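Local coordinates for tudor and KH domain-containing protein homolog (Drosophila melanogaster, PDB 5YGB) that takes part in piRNA metabolism and transposon silencing, its Tudor domain binding the N-terminus of Piwi, and is likely to recruit Piwi proteins to the piRNA biogenesis machinery, at residues A[7-12]-A[18-23]; A[40-45]-A[69-74]; A[61-66]-A[91-96]; A[152-155]-A[161-164]. The protein carries 1 engineered substitution. All coordinates share one frame; numbering follows the deposited sequence.

Interaction 1 of 4, residues A[7-12]-A[18-23]; sequences VYVSAV and FWVQLI
Val7 faces Leu22 in a non-hydrogen-bonded antiparallel pair, with its CG1 methyl 4.0 Å from Leu22 CD2 and its CB beside Val20 CB. Tyr8 and Gln21 form the next, hydrogen-bonded pair: Tyr8 N gives to Gln21 O and Gln21 N gives to Tyr8 O, both at 2.9 Å. With CG opposite the carbonyl carbon (chi1 -60°), the Tyr8 ring comes under Ile23, whose CG1 stands 3.6 Å from the Tyr8 ring centroid and only 11° off its normal, a CH-pi contact. Cutting Tyr8 back to an alanine would probably uncover Ile23 and take away an edge-to-face partner of Trp159. On the other side of the sheet, Val9 CG2 packs on Val20 CG1 at 4.1 Å. Ser10 is the extra residue of a beta bulge: its N donates to Trp19 O at 2.9 Å, and its CB presses on Gln21 CD at 3.4 Å. The polar ends there bond to the loop beyond, Ser10 OG to Tyr98 O and Gln21 NE2 to Asp97 O. Ala11, one step out of the earlier register, accepts Trp19 N through its O and sets CB 3.8 Å from Trp19 CE3, while that same carbonyl O meets the indole edge in plane. Val12 CG2 finishes the run against Phe18 CB. This is a bulged beta hairpin, the first two strands of the OB-like, staphylococcal-nuclease-like half of an extended Tudor domain.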
loop_
_atom_site.group_PDB
_atom_site.type_symbol
_atom_site.label_atom_id
_atom_site.label_comp_id
_atom_site.label_asym_id
_atom_site.label_seq_id
_atom_site.Cartn_x
_atom_site.Cartn_y
_atom_site.Cartn_z
ATOM N N VAL A 7 -4.658 -11.448 -7.341
ATOM C CA VAL A 7 -4.010 -10.303 -6.696
ATOM C C VAL A 7 -2.740 -10.684 -5.950
ATOM O O VAL A 7 -2.509 -11.857 -5.621
ATOM C CB VAL A 7 -4.946 -9.602 -5.674
ATOM C CG1 VAL A 7 -6.260 -9.155 -6.324
ATOM C CG2 VAL A 7 -5.187 -10.502 -4.455
ATOM N N TYR A 8 -1.923 -9.675 -5.683
ATOM C CA TYR A 8 -0.875 -9.766 -4.671
ATOM C C TYR A 8 -1.275 -8.902 -3.498
ATOM O O TYR A 8 -1.786 -7.804 -3.706
ATOM C CB TYR A 8 0.464 -9.244 -5.179
ATOM C CG TYR A 8 1.054 -9.924 -6.385
ATOM C CD1 TYR A 8 1.284 -11.296 -6.396
ATOM C CD2 TYR A 8 1.419 -9.187 -7.498
ATOM C CE1 TYR A 8 1.839 -11.908 -7.485
ATOM C CE2 TYR A 8 1.987 -9.797 -8.604
ATOM C CZ TYR A 8 2.191 -11.157 -8.584
ATOM O OH TYR A 8 2.748 -11.774 -9.681
ATOM N N VAL A 9 -0.990 -9.342 -2.278
ATOM C CA VAL A 9 -1.048 -8.444 -1.126
ATOM C C VAL A 9 0.309 -7.743 -1.030
ATOM O O VAL A 9 1.343 -8.390 -0.854
ATOM C CB VAL A 9 -1.385 -9.199 0.159
ATOM C CG1 VAL A 9 -1.218 -8.283 1.356
ATOM C CG2 VAL A 9 -2.805 -9.732 0.073
ATOM N N SER A 10 0.315 -6.422 -1.199
ATOM C CA SER A 10 1.564 -5.669 -1.332
ATOM C C SER A 10 1.998 -4.998 -0.031
ATOM O O SER A 10 3.175 -4.690 0.133
ATOM C CB SER A 10 1.446 -4.609 -2.440
ATOM O OG SER A 10 0.264 -3.831 -2.301
ATOM N N ALA A 11 1.061 -4.755 0.878
ATOM C CA ALA A 11 1.386 -4.170 2.172
ATOM C C ALA A 11 0.306 -4.553 3.161
ATOM O O ALA A 11 -0.856 -4.711 2.782
ATOM C CB ALA A 11 1.521 -2.639 2.071
ATOM N N VAL A 12 0.686 -4.687 4.426
ATOM C CA VAL A 12 -0.236 -5.042 5.498
ATOM C C VAL A 12 -0.034 -4.169 6.721
ATOM O O VAL A 12 1.085 -4.039 7.219
ATOM C CB VAL A 12 -0.055 -6.509 5.931
ATOM C CG1 VAL A 12 -0.840 -6.799 7.214
ATOM C CG2 VAL A 12 -0.451 -7.478 4.814
ATOM N N PHE A 18 -5.152 -3.612 4.707
ATOM C CA PHE A 18 -4.049 -4.058 3.871
ATOM C C PHE A 18 -4.300 -3.595 2.444
ATOM O O PHE A 18 -5.359 -3.051 2.137
ATOM C CB PHE A 18 -3.861 -5.588 3.953
ATOM C CG PHE A 18 -5.054 -6.395 3.490
ATOM C CD1 PHE A 18 -6.064 -6.750 4.377
ATOM C CD2 PHE A 18 -5.157 -6.802 2.169
ATOM C CE1 PHE A 18 -7.149 -7.485 3.946
ATOM C CE2 PHE A 18 -6.243 -7.552 1.743
ATOM C CZ PHE A 18 -7.233 -7.892 2.640
ATOM N N TRP A 19 -3.324 -3.814 1.563
ATOM C CA TRP A 19 -3.395 -3.318 0.193
ATOM C C TRP A 19 -3.151 -4.440 -0.792
ATOM O O TRP A 19 -2.286 -5.295 -0.577
ATOM C CB TRP A 19 -2.382 -2.184 -0.025
ATOM C CG TRP A 19 -2.724 -0.903 0.693
ATOM C CD1 TRP A 19 -3.330 0.191 0.151
ATOM C CD2 TRP A 19 -2.478 -0.598 2.071
ATOM N NE1 TRP A 19 -3.484 1.169 1.118
ATOM C CE2 TRP A 19 -2.963 0.712 2.301
ATOM C CE3 TRP A 19 -1.890 -1.292 3.138
ATOM C CZ2 TRP A 19 -2.891 1.328 3.557
ATOM C CZ3 TRP A 19 -1.813 -0.670 4.390
ATOM C CH2 TRP A 19 -2.312 0.628 4.577
ATOM N N VAL A 20 -3.919 -4.431 -1.873
ATOM C CA VAL A 20 -3.734 -5.414 -2.940
ATOM C C VAL A 20 -3.452 -4.750 -4.287
ATOM O O VAL A 20 -3.861 -3.599 -4.545
ATOM C CB VAL A 20 -4.953 -6.363 -3.092
ATOM C CG1 VAL A 20 -5.260 -7.049 -1.779
ATOM C CG2 VAL A 20 -6.165 -5.610 -3.585
ATOM N N GLN A 21 -2.744 -5.493 -5.125
ATOM C CA GLN A 21 -2.445 -5.139 -6.503
ATOM C C GLN A 21 -3.053 -6.194 -7.404
ATOM O O GLN A 21 -3.008 -7.378 -7.072
ATOM C CB GLN A 21 -0.939 -5.105 -6.742
ATOM C CG GLN A 21 -0.160 -4.129 -5.854
ATOM C CD GLN A 21 1.323 -4.411 -5.878
ATOM O OE1 GLN A 21 1.742 -5.557 -6.051
ATOM N NE2 GLN A 21 2.132 -3.375 -5.699
ATOM N N LEU A 22 -3.573 -5.792 -8.554
ATOM C CA LEU A 22 -4.067 -6.748 -9.535
ATOM C C LEU A 22 -2.934 -7.354 -10.345
ATOM O O LEU A 22 -2.063 -6.634 -10.838
ATOM C CB LEU A 22 -5.047 -6.084 -10.499
ATOM C CG LEU A 22 -6.329 -5.540 -9.898
ATOM C CD1 LEU A 22 -7.148 -4.895 -11.001
ATOM C CD2 LEU A 22 -7.091 -6.652 -9.268
ATOM N N ILE A 23 -2.975 -8.668 -10.507
ATOM C CA ILE A 23 -2.038 -9.388 -11.364
ATOM C C ILE A 23 -2.489 -9.338 -12.807
ATOM O O ILE A 23 -3.664 -9.546 -13.114
ATOM C CB ILE A 23 -1.915 -10.849 -10.922
ATOM C CG1 ILE A 23 -1.372 -10.918 -9.497
ATOM C CG2 ILE A 23 -1.028 -11.645 -11.889
ATOM C CD1 ILE A 23 -1.314 -12.321 -8.944
#

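Interaction 2 of 4, residues A[40-45]-A[69-74]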
loop_
_atom_site.group_PDB
_atom_site.type_symbol
_atom_site.label_atom_id
_atom_site.label_comp_id
_atom_site.label_asym_id
_atom_site.label_seq_id
_atom_site.Cartn_x
_atom_site.Cartn_y
_atom_site.Cartn_z
ATOM N N TYR A 40 16.074 5.861 -14.219
ATOM C CA TYR A 40 16.019 7.283 -14.565
ATOM C C TYR A 40 16.477 8.183 -13.416
ATOM O O TYR A 40 17.351 9.038 -13.592
ATOM C CB TYR A 40 14.595 7.662 -14.997
ATOM C CG TYR A 40 14.416 9.108 -15.446
ATOM C CD1 TYR A 40 14.913 9.541 -16.663
ATOM C CD2 TYR A 40 13.692 10.016 -14.671
ATOM C CE1 TYR A 40 14.726 10.841 -17.086
ATOM C CE2 TYR A 40 13.509 11.318 -15.093
ATOM C CZ TYR A 40 14.024 11.718 -16.298
ATOM O OH TYR A 40 13.840 13.005 -16.722
ATOM N N TYR A 41 15.897 7.988 -12.237
ATOM C CA TYR A 41 16.175 8.873 -11.113
ATOM C C TYR A 41 17.469 8.529 -10.379
ATOM O O TYR A 41 17.869 9.239 -9.466
ATOM C CB TYR A 41 14.995 8.860 -10.136
ATOM C CG TYR A 41 13.783 9.630 -10.616
ATOM C CD1 TYR A 41 13.770 11.021 -10.609
ATOM C CD2 TYR A 41 12.665 8.973 -11.092
ATOM C CE1 TYR A 41 12.663 11.730 -11.043
ATOM C CE2 TYR A 41 11.558 9.669 -11.514
ATOM C CZ TYR A 41 11.559 11.041 -11.493
ATOM O OH TYR A 41 10.460 11.763 -11.908
ATOM N N SER A 42 18.143 7.458 -10.779
ATOM C CA SER A 42 19.424 7.144 -10.162
ATOM C C SER A 42 20.518 8.075 -10.671
ATOM O O SER A 42 21.596 8.148 -10.084
ATOM C CB SER A 42 19.801 5.682 -10.411
ATOM O OG SER A 42 19.041 4.829 -9.571
ATOM N N SER A 43 20.227 8.796 -11.750
ATOM C CA SER A 43 21.146 9.782 -12.323
ATOM C C SER A 43 20.931 11.176 -11.733
ATOM O O SER A 43 19.816 11.699 -11.762
ATOM C CB SER A 43 20.969 9.839 -13.841
ATOM O OG SER A 43 21.414 11.082 -14.360
ATOM N N ALA A 44 21.993 11.785 -11.209
ATOM C CA ALA A 44 21.883 13.117 -10.617
ATOM C C ALA A 44 21.431 14.136 -11.659
ATOM O O ALA A 44 20.682 15.071 -11.358
ATOM C CB ALA A 44 23.205 13.539 -9.997
ATOM N N GLU A 45 21.877 13.944 -12.892
ATOM C CA GLU A 45 21.490 14.823 -13.984
ATOM C C GLU A 45 19.987 14.774 -14.247
ATOM O O GLU A 45 19.348 15.806 -14.451
ATOM C CB GLU A 45 22.261 14.461 -15.259
ATOM C CG GLU A 45 23.757 14.772 -15.212
ATOM C CD GLU A 45 24.598 13.700 -14.533
ATOM O OE1 GLU A 45 24.041 12.703 -14.037
ATOM O OE2 GLU A 45 25.836 13.859 -14.505
ATOM N N GLU A 69 16.513 0.890 -2.384
ATOM C CA GLU A 69 17.124 1.828 -3.329
ATOM C C GLU A 69 16.347 1.957 -4.648
ATOM O O GLU A 69 16.915 2.331 -5.675
ATOM C CB GLU A 69 18.574 1.424 -3.628
ATOM C CG GLU A 69 19.524 1.543 -2.442
ATOM C CD GLU A 69 20.793 0.726 -2.626
ATOM O OE1 GLU A 69 21.272 0.616 -3.776
ATOM O OE2 GLU A 69 21.313 0.196 -1.620
ATOM N N LYS A 70 15.051 1.664 -4.623
ATOM C CA LYS A 70 14.236 1.825 -5.823
ATOM C C LYS A 70 13.397 3.095 -5.724
ATOM O O LYS A 70 13.178 3.615 -4.629
ATOM C CB LYS A 70 13.344 0.599 -6.044
ATOM C CG LYS A 70 14.140 -0.687 -6.263
ATOM C CD LYS A 70 13.246 -1.918 -6.319
ATOM C CE LYS A 70 14.027 -3.149 -6.773
ATOM N NZ LYS A 70 14.583 -3.004 -8.153
ATOM N N TRP A 71 12.967 3.603 -6.879
ATOM C CA TRP A 71 12.171 4.832 -6.938
ATOM C C TRP A 71 10.713 4.504 -7.200
ATOM O O TRP A 71 10.395 3.716 -8.094
ATOM C CB TRP A 71 12.713 5.769 -8.018
ATOM C CG TRP A 71 13.979 6.463 -7.609
ATOM C CD1 TRP A 71 15.246 5.950 -7.645
ATOM C CD2 TRP A 71 14.096 7.791 -7.094
ATOM N NE1 TRP A 71 16.146 6.883 -7.187
ATOM C CE2 TRP A 71 15.468 8.022 -6.841
ATOM C CE3 TRP A 71 13.179 8.814 -6.825
ATOM C CZ2 TRP A 71 15.946 9.229 -6.333
ATOM C CZ3 TRP A 71 13.652 10.018 -6.329
ATOM C CH2 TRP A 71 15.022 10.212 -6.076
ATOM N N TYR A 72 9.851 5.141 -6.419
ATOM C CA TYR A 72 8.422 4.855 -6.397
ATOM C C TYR A 72 7.581 6.100 -6.583
ATOM O O TYR A 72 7.996 7.205 -6.215
ATOM C CB TYR A 72 8.055 4.186 -5.068
ATOM C CG TYR A 72 8.675 2.811 -4.933
ATOM C CD1 TYR A 72 8.118 1.721 -5.587
ATOM C CD2 TYR A 72 9.831 2.610 -4.182
ATOM C CE1 TYR A 72 8.676 0.456 -5.487
ATOM C CE2 TYR A 72 10.391 1.346 -4.067
ATOM C CZ TYR A 72 9.813 0.279 -4.727
ATOM O OH TYR A 72 10.358 -0.986 -4.634
ATOM N N ARG A 73 6.377 5.919 -7.123
ATOM C CA ARG A 73 5.380 6.987 -7.117
ATOM C C ARG A 73 4.797 7.145 -5.719
ATOM O O ARG A 73 4.442 6.164 -5.058
ATOM C CB ARG A 73 4.255 6.693 -8.118
ATOM C CG ARG A 73 4.742 6.513 -9.564
ATOM C CD ARG A 73 3.613 6.532 -10.576
ATOM N NE ARG A 73 2.681 5.423 -10.388
ATOM C CZ ARG A 73 1.602 5.249 -11.144
ATOM N NH1 ARG A 73 1.327 6.112 -12.120
ATOM N NH2 ARG A 73 0.784 4.223 -10.918
ATOM N N ALA A 74 4.665 8.387 -5.277
ATOM C CA ALA A 74 4.181 8.639 -3.934
ATOM C C ALA A 74 3.326 9.889 -3.875
ATOM O O ALA A 74 3.530 10.836 -4.637
ATOM C CB ALA A 74 5.357 8.741 -2.954
#
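Tyr41 lays its CB squarely on the indole of Trp71. The carbon is 3.4 Å from the centroid of the Trp71 five-membered ring and 14° off the normal, a CH-pi contact, and Tyr41 CB to Trp71 CD2 is just 3.3 Å. One bond further out, Tyr41 CG is already moving off the indole, with Trp71 CE3 at 3.9 Å. Because chi1 of -75° sets CG opposite the carbonyl carbon, the phenol ring then runs on beyond the tryptophan instead of lying over it. The two ring planes are near parallel, but the Tyr41 ring centroid is 5.0 Å from that of the Trp71 six-membered ring, and overlap is slight. Over the centre of one phenol face stands CD2 of the preceding Tyr40. At the tip, Tyr41 OH is hydrogen-bonded to Glu111 O and to Arg113 N, which pins the far end of the ring. Around the pair, the strand 60-65 supplies Ala62, touched by both side chains, and Val64 beside the indole. Tyr41 O also comes within 3.7 Å of Trp71 NE1, a packing distance; that carbonyl bonds to Arg47 NH1. An alanine in place of Trp71 would probably strip Tyr41 CB of the pi face it packs on and open a gap between the end of the helix 25-41 and the sheet. The chemistry is thus carbon against pi surface, with the polar bonds of Tyr41 directed to other parts of the chain, so that what joins helix to strand here is dispersion and shape.

Interaction 3 of 4, residues A[61-66]-A[91-96]; sequences VAAVFK and IDLYFV
Ala63 CB and Leu93 CD1 meet at 3.4 Å, tighter than usual for two methyl carbons, and this is the centre of an apolar contact between two strands that are not neighbours in their sheet. The aliphatic part is a fork. Leu93 has CG opposite its carbonyl carbon (chi1 -67°) and an extended chi2, which sends the isopropyl end across to the other strand; there CD1 goes to Ala63, while CD2 goes to Val61 CG2 at 4.0 Å. That valine methyl lies between its own backbone N and carbonyl carbon, and the Val61 and Leu93 side chains cross at about a right angle. The small methyl of Ala63 is consistent with so close an approach by Leu93. The aromatic part is lighter. Phe95 brings CE2 to within 4.4 Å of Ala63 CB, and Ala63 O lies at the edge of the phenyl ring near its plane, so the ring borders the alanine without covering it. All four residues are buried. The short axes of 61-65 and 91-95 pass 9.3 Å apart at 96°, as expected where a strongly curved Tudor sheet folds over its own interior. Between them in the sheet runs the strand 70-81: Val61 and Ala63 exchange backbone bonds with Ala74 and Tyr72, and Phe95 packs on Tyr72. The strand 109-111, on the other edge of 60-65, adds Ile109 against both Val61 and Leu93.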
loop_
_atom_site.group_PDB
_atom_site.type_symbol
_atom_site.label_atom_id
_atom_site.label_comp_id
_atom_site.label_asym_id
_atom_site.label_seq_id
_atom_site.Cartn_x
_atom_site.Cartn_y
_atom_site.Cartn_z
ATOM N N VAL A 61 4.660 12.631 -6.412
ATOM C CA VAL A 61 6.101 12.793 -6.581
ATOM C C VAL A 61 6.780 11.450 -6.841
ATOM O O VAL A 61 6.128 10.393 -6.821
ATOM C CB VAL A 61 6.734 13.465 -5.331
ATOM C CG1 VAL A 61 6.140 14.847 -5.099
ATOM C CG2 VAL A 61 6.520 12.601 -4.089
ATOM N N ALA A 62 8.081 11.497 -7.113
ATOM C CA ALA A 62 8.934 10.316 -7.165
ATOM C C ALA A 62 9.774 10.289 -5.901
ATOM O O ALA A 62 10.294 11.328 -5.501
ATOM C CB ALA A 62 9.827 10.342 -8.401
ATOM N N ALA A 63 9.913 9.130 -5.269
ATOM C CA ALA A 63 10.713 9.053 -4.050
ATOM C C ALA A 63 11.485 7.767 -3.979
ATOM O O ALA A 63 10.978 6.692 -4.351
ATOM C CB ALA A 63 9.819 9.184 -2.819
ATOM N N VAL A 64 12.705 7.862 -3.464
ATOM C CA VAL A 64 13.505 6.665 -3.269
ATOM C C VAL A 64 13.301 6.169 -1.846
ATOM O O VAL A 64 13.331 6.947 -0.887
ATOM C CB VAL A 64 15.016 6.904 -3.557
ATOM C CG1 VAL A 64 15.597 8.002 -2.672
ATOM C CG2 VAL A 64 15.801 5.608 -3.398
ATOM N N PHE A 65 13.050 4.872 -1.721
ATOM C CA PHE A 65 12.970 4.235 -0.421
ATOM C C PHE A 65 14.311 3.553 -0.188
ATOM O O PHE A 65 14.652 2.591 -0.873
ATOM C CB PHE A 65 11.811 3.242 -0.364
ATOM C CG PHE A 65 11.563 2.676 1.004
ATOM C CD1 PHE A 65 11.804 3.435 2.138
ATOM C CD2 PHE A 65 11.074 1.388 1.155
ATOM C CE1 PHE A 65 11.570 2.916 3.399
ATOM C CE2 PHE A 65 10.836 0.863 2.413
ATOM C CZ PHE A 65 11.086 1.629 3.536
ATOM N N LYS A 66 15.078 4.061 0.772
ATOM C CA LYS A 66 16.483 3.685 0.887
ATOM C C LYS A 66 16.663 2.230 1.310
ATOM O O LYS A 66 17.764 1.688 1.193
ATOM C CB LYS A 66 17.202 4.612 1.856
ATOM C CG LYS A 66 18.459 5.199 1.259
ATOM C CD LYS A 66 18.112 6.485 0.507
ATOM C CE LYS A 66 19.144 6.804 -0.571
ATOM N NZ LYS A 66 19.233 5.723 -1.600
ATOM N N ILE A 91 8.591 14.795 5.170
ATOM C CA ILE A 91 7.447 14.579 4.283
ATOM C C ILE A 91 6.851 13.200 4.507
ATOM O O ILE A 91 7.556 12.197 4.429
ATOM C CB ILE A 91 7.851 14.718 2.795
ATOM C CG1 ILE A 91 8.672 15.986 2.573
ATOM C CG2 ILE A 91 6.636 14.649 1.875
ATOM C CD1 ILE A 91 7.884 17.246 2.699
ATOM N N ASP A 92 5.562 13.159 4.809
ATOM C CA ASP A 92 4.820 11.911 4.959
ATOM C C ASP A 92 4.323 11.481 3.569
ATOM O O ASP A 92 3.493 12.175 2.970
ATOM C CB ASP A 92 3.660 12.126 5.944
ATOM C CG ASP A 92 2.954 10.847 6.342
ATOM O OD1 ASP A 92 3.383 9.754 5.927
ATOM O OD2 ASP A 92 1.973 10.955 7.117
ATOM N N LEU A 93 4.838 10.354 3.074
ATOM C CA LEU A 93 4.508 9.847 1.743
ATOM C C LEU A 93 3.671 8.585 1.795
ATOM O O LEU A 93 3.975 7.677 2.566
ATOM C CB LEU A 93 5.781 9.544 0.959
ATOM C CG LEU A 93 6.662 10.730 0.580
ATOM C CD1 LEU A 93 7.863 10.225 -0.183
ATOM C CD2 LEU A 93 5.901 11.759 -0.239
ATOM N N TYR A 94 2.635 8.528 0.962
ATOM C CA TYR A 94 1.861 7.311 0.738
ATOM C C TYR A 94 2.288 6.740 -0.618
ATOM O O TYR A 94 2.195 7.422 -1.641
ATOM C CB TYR A 94 0.355 7.620 0.788
ATOM C CG TYR A 94 -0.508 6.495 0.271
ATOM C CD1 TYR A 94 -0.619 5.306 0.981
ATOM C CD2 TYR A 94 -1.206 6.613 -0.931
ATOM C CE1 TYR A 94 -1.395 4.264 0.505
ATOM C CE2 TYR A 94 -1.987 5.578 -1.407
ATOM C CZ TYR A 94 -2.062 4.404 -0.687
ATOM O OH TYR A 94 -2.824 3.356 -1.180
ATOM N N PHE A 95 2.785 5.505 -0.637
ATOM C CA PHE A 95 3.302 4.903 -1.869
ATOM C C PHE A 95 2.133 4.304 -2.649
ATOM O O PHE A 95 1.657 3.210 -2.354
ATOM C CB PHE A 95 4.408 3.890 -1.533
ATOM C CG PHE A 95 5.676 4.559 -1.085
ATOM C CD1 PHE A 95 5.811 5.035 0.206
ATOM C CD2 PHE A 95 6.700 4.790 -1.979
ATOM C CE1 PHE A 95 6.968 5.680 0.604
ATOM C CE2 PHE A 95 7.858 5.435 -1.585
ATOM C CZ PHE A 95 7.988 5.879 -0.291
ATOM N N VAL A 96 1.662 5.043 -3.656
ATOM C CA VAL A 96 0.366 4.806 -4.273
ATOM C C VAL A 96 0.253 3.452 -4.979
ATOM O O VAL A 96 -0.854 2.958 -5.172
ATOM C CB VAL A 96 0.007 5.943 -5.285
ATOM C CG1 VAL A 96 -0.050 7.293 -4.586
ATOM C CG2 VAL A 96 0.987 5.987 -6.452
#

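Interaction 4 of 4, residues A[152-155]-A[161-164]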
loop_
_atom_site.group_PDB
_atom_site.type_symbol
_atom_site.label_atom_id
_atom_site.label_comp_id
_atom_site.label_asym_id
_atom_site.label_seq_id
_atom_site.Cartn_x
_atom_site.Cartn_y
_atom_site.Cartn_z
ATOM N N GLU A 152 1.893 -13.968 7.040
ATOM C CA GLU A 152 2.368 -15.276 6.593
ATOM C C GLU A 152 1.464 -15.899 5.535
ATOM O O GLU A 152 1.946 -16.392 4.508
ATOM C CB GLU A 152 2.479 -16.234 7.784
ATOM C CG GLU A 152 3.556 -15.874 8.797
ATOM C CD GLU A 152 3.582 -16.829 9.982
ATOM O OE1 GLU A 152 3.022 -16.483 11.047
ATOM O OE2 GLU A 152 4.160 -17.929 9.847
ATOM N N LEU A 153 0.158 -15.900 5.785
ATOM C CA LEU A 153 -0.773 -16.528 4.857
ATOM C C LEU A 153 -0.819 -15.789 3.517
ATOM O O LEU A 153 -1.005 -16.399 2.459
ATOM C CB LEU A 153 -2.173 -16.589 5.462
ATOM C CG LEU A 153 -2.324 -17.510 6.681
ATOM C CD1 LEU A 153 -3.725 -17.397 7.277
ATOM C CD2 LEU A 153 -2.001 -18.955 6.311
ATOM N N THR A 154 -0.639 -14.474 3.555
ATOM C CA THR A 154 -0.652 -13.697 2.319
ATOM C C THR A 154 0.727 -13.594 1.678
ATOM O O THR A 154 0.832 -13.182 0.526
ATOM C CB THR A 154 -1.179 -12.262 2.545
ATOM O OG1 THR A 154 -0.342 -11.572 3.481
ATOM C CG2 THR A 154 -2.617 -12.275 3.048
ATOM N N GLU A 155 1.769 -13.979 2.422
ATOM C CA GLU A 155 3.169 -13.748 2.051
ATOM C C GLU A 155 3.363 -12.351 1.463
ATOM O O GLU A 155 3.923 -12.175 0.370
ATOM C CB GLU A 155 3.674 -14.810 1.073
ATOM C CG GLU A 155 5.174 -15.059 1.234
ATOM C CD GLU A 155 5.768 -15.928 0.145
ATOM O OE1 GLU A 155 5.003 -16.602 -0.577
ATOM O OE2 GLU A 155 7.011 -15.934 0.018
ATOM N N LYS A 161 0.573 -15.143 -5.496
ATOM C CA LYS A 161 -0.760 -15.003 -6.053
ATOM C C LYS A 161 -1.845 -15.484 -5.099
ATOM O O LYS A 161 -1.768 -16.583 -4.541
ATOM C CB LYS A 161 -0.887 -15.757 -7.375
ATOM C CG LYS A 161 -2.333 -15.871 -7.830
ATOM C CD LYS A 161 -2.454 -16.282 -9.280
ATOM C CE LYS A 161 -1.917 -17.663 -9.495
ATOM N NZ LYS A 161 -2.014 -18.021 -10.938
ATOM N N LEU A 162 -2.856 -14.641 -4.917
ATOM C CA LEU A 162 -4.070 -14.985 -4.194
ATOM C C LEU A 162 -5.260 -14.712 -5.098
ATOM O O LEU A 162 -5.157 -13.925 -6.042
ATOM C CB LEU A 162 -4.207 -14.166 -2.902
ATOM C CG LEU A 162 -3.090 -14.312 -1.880
ATOM C CD1 LEU A 162 -3.356 -13.378 -0.705
ATOM C CD2 LEU A 162 -2.971 -15.745 -1.393
ATOM N N ILE A 163 -6.388 -15.350 -4.808
ATOM C CA ILE A 163 -7.648 -15.052 -5.480
ATOM C C ILE A 163 -8.516 -14.252 -4.525
ATOM O O ILE A 163 -8.831 -14.720 -3.428
ATOM C CB ILE A 163 -8.408 -16.323 -5.908
ATOM C CG1 ILE A 163 -7.530 -17.212 -6.787
ATOM C CG2 ILE A 163 -9.703 -15.950 -6.622
ATOM C CD1 ILE A 163 -6.979 -16.510 -8.019
ATOM N N ALA A 164 -8.880 -13.039 -4.935
ATOM C CA ALA A 164 -9.690 -12.147 -4.116
ATOM C C ALA A 164 -11.075 -11.978 -4.707
ATOM O O ALA A 164 -11.249 -12.028 -5.926
ATOM C CB ALA A 164 -9.017 -10.790 -3.981
#
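Thr154 OG1 turns back into its own helix, hydrogen-bonded to Phe150 O and more weakly to Glu151 O, and that leaves the methyl branch of Thr154 to meet Leu162. The setting is an OB-like barrel, the nuclease-like part of the extended Tudor domain: five strands in the order 1-2-3-5-4 with the first and last paired, and the helix 144-154 inserted between the third and fourth. Here the last turn of that helix comes down on the start of the strand 162-171. The torsion explains the division of labour. At chi1 60°, OG1 sits between the backbone N and the carbonyl carbon, while CG2 points opposite the carbonyl and is presented to the strand. Glu155 then leaves the helix with positive phi, its N making a weak bond of 3.2 Å to Glu152 O, and its carboxylate OE1 forms a salt bridge with Arg160 NE in the short connection to the strand. Leu162 is fixed from its own side as well, since its backbone is hydrogen-bonded to that of Val7 and its side chain packs on Val9, which also touches Thr154. Helix end, first strand and fourth strand therefore share one small apolar junction. Leu153 adds little: its side chain packs on Ile205 and Met209 of the helix 205-211. Leu162 CD1 touches Thr154 at van der Waals distance, 4.0 Å from Thr154 CG2 and 4.1 Å from Thr154 CB.

How the interactions relate
From the N terminus, interaction 1 closes a short hairpin and starts the nuclease-like barrel. The helix 25-41 then carries the chain over to the Tudor core, where interactions 2 and 3 cross: 40-45, 61-66, 69-74 and 91-96 alternate along the sequence. Interaction 2 ties the helix end to the core sheet, and interaction 3 closes that sheet over its interior. Core and barrel touch where Trp19 NE1 of interaction 1 packs 3.2 Å from Tyr94 OH of interaction 3. Back in the barrel, interaction 4 closes the short connection from the helix 144-154 to its next strand, and 162-171 is a sheet neighbour of 5-12. Interactions 3 and 4 lie on opposite sides of the chain's centre.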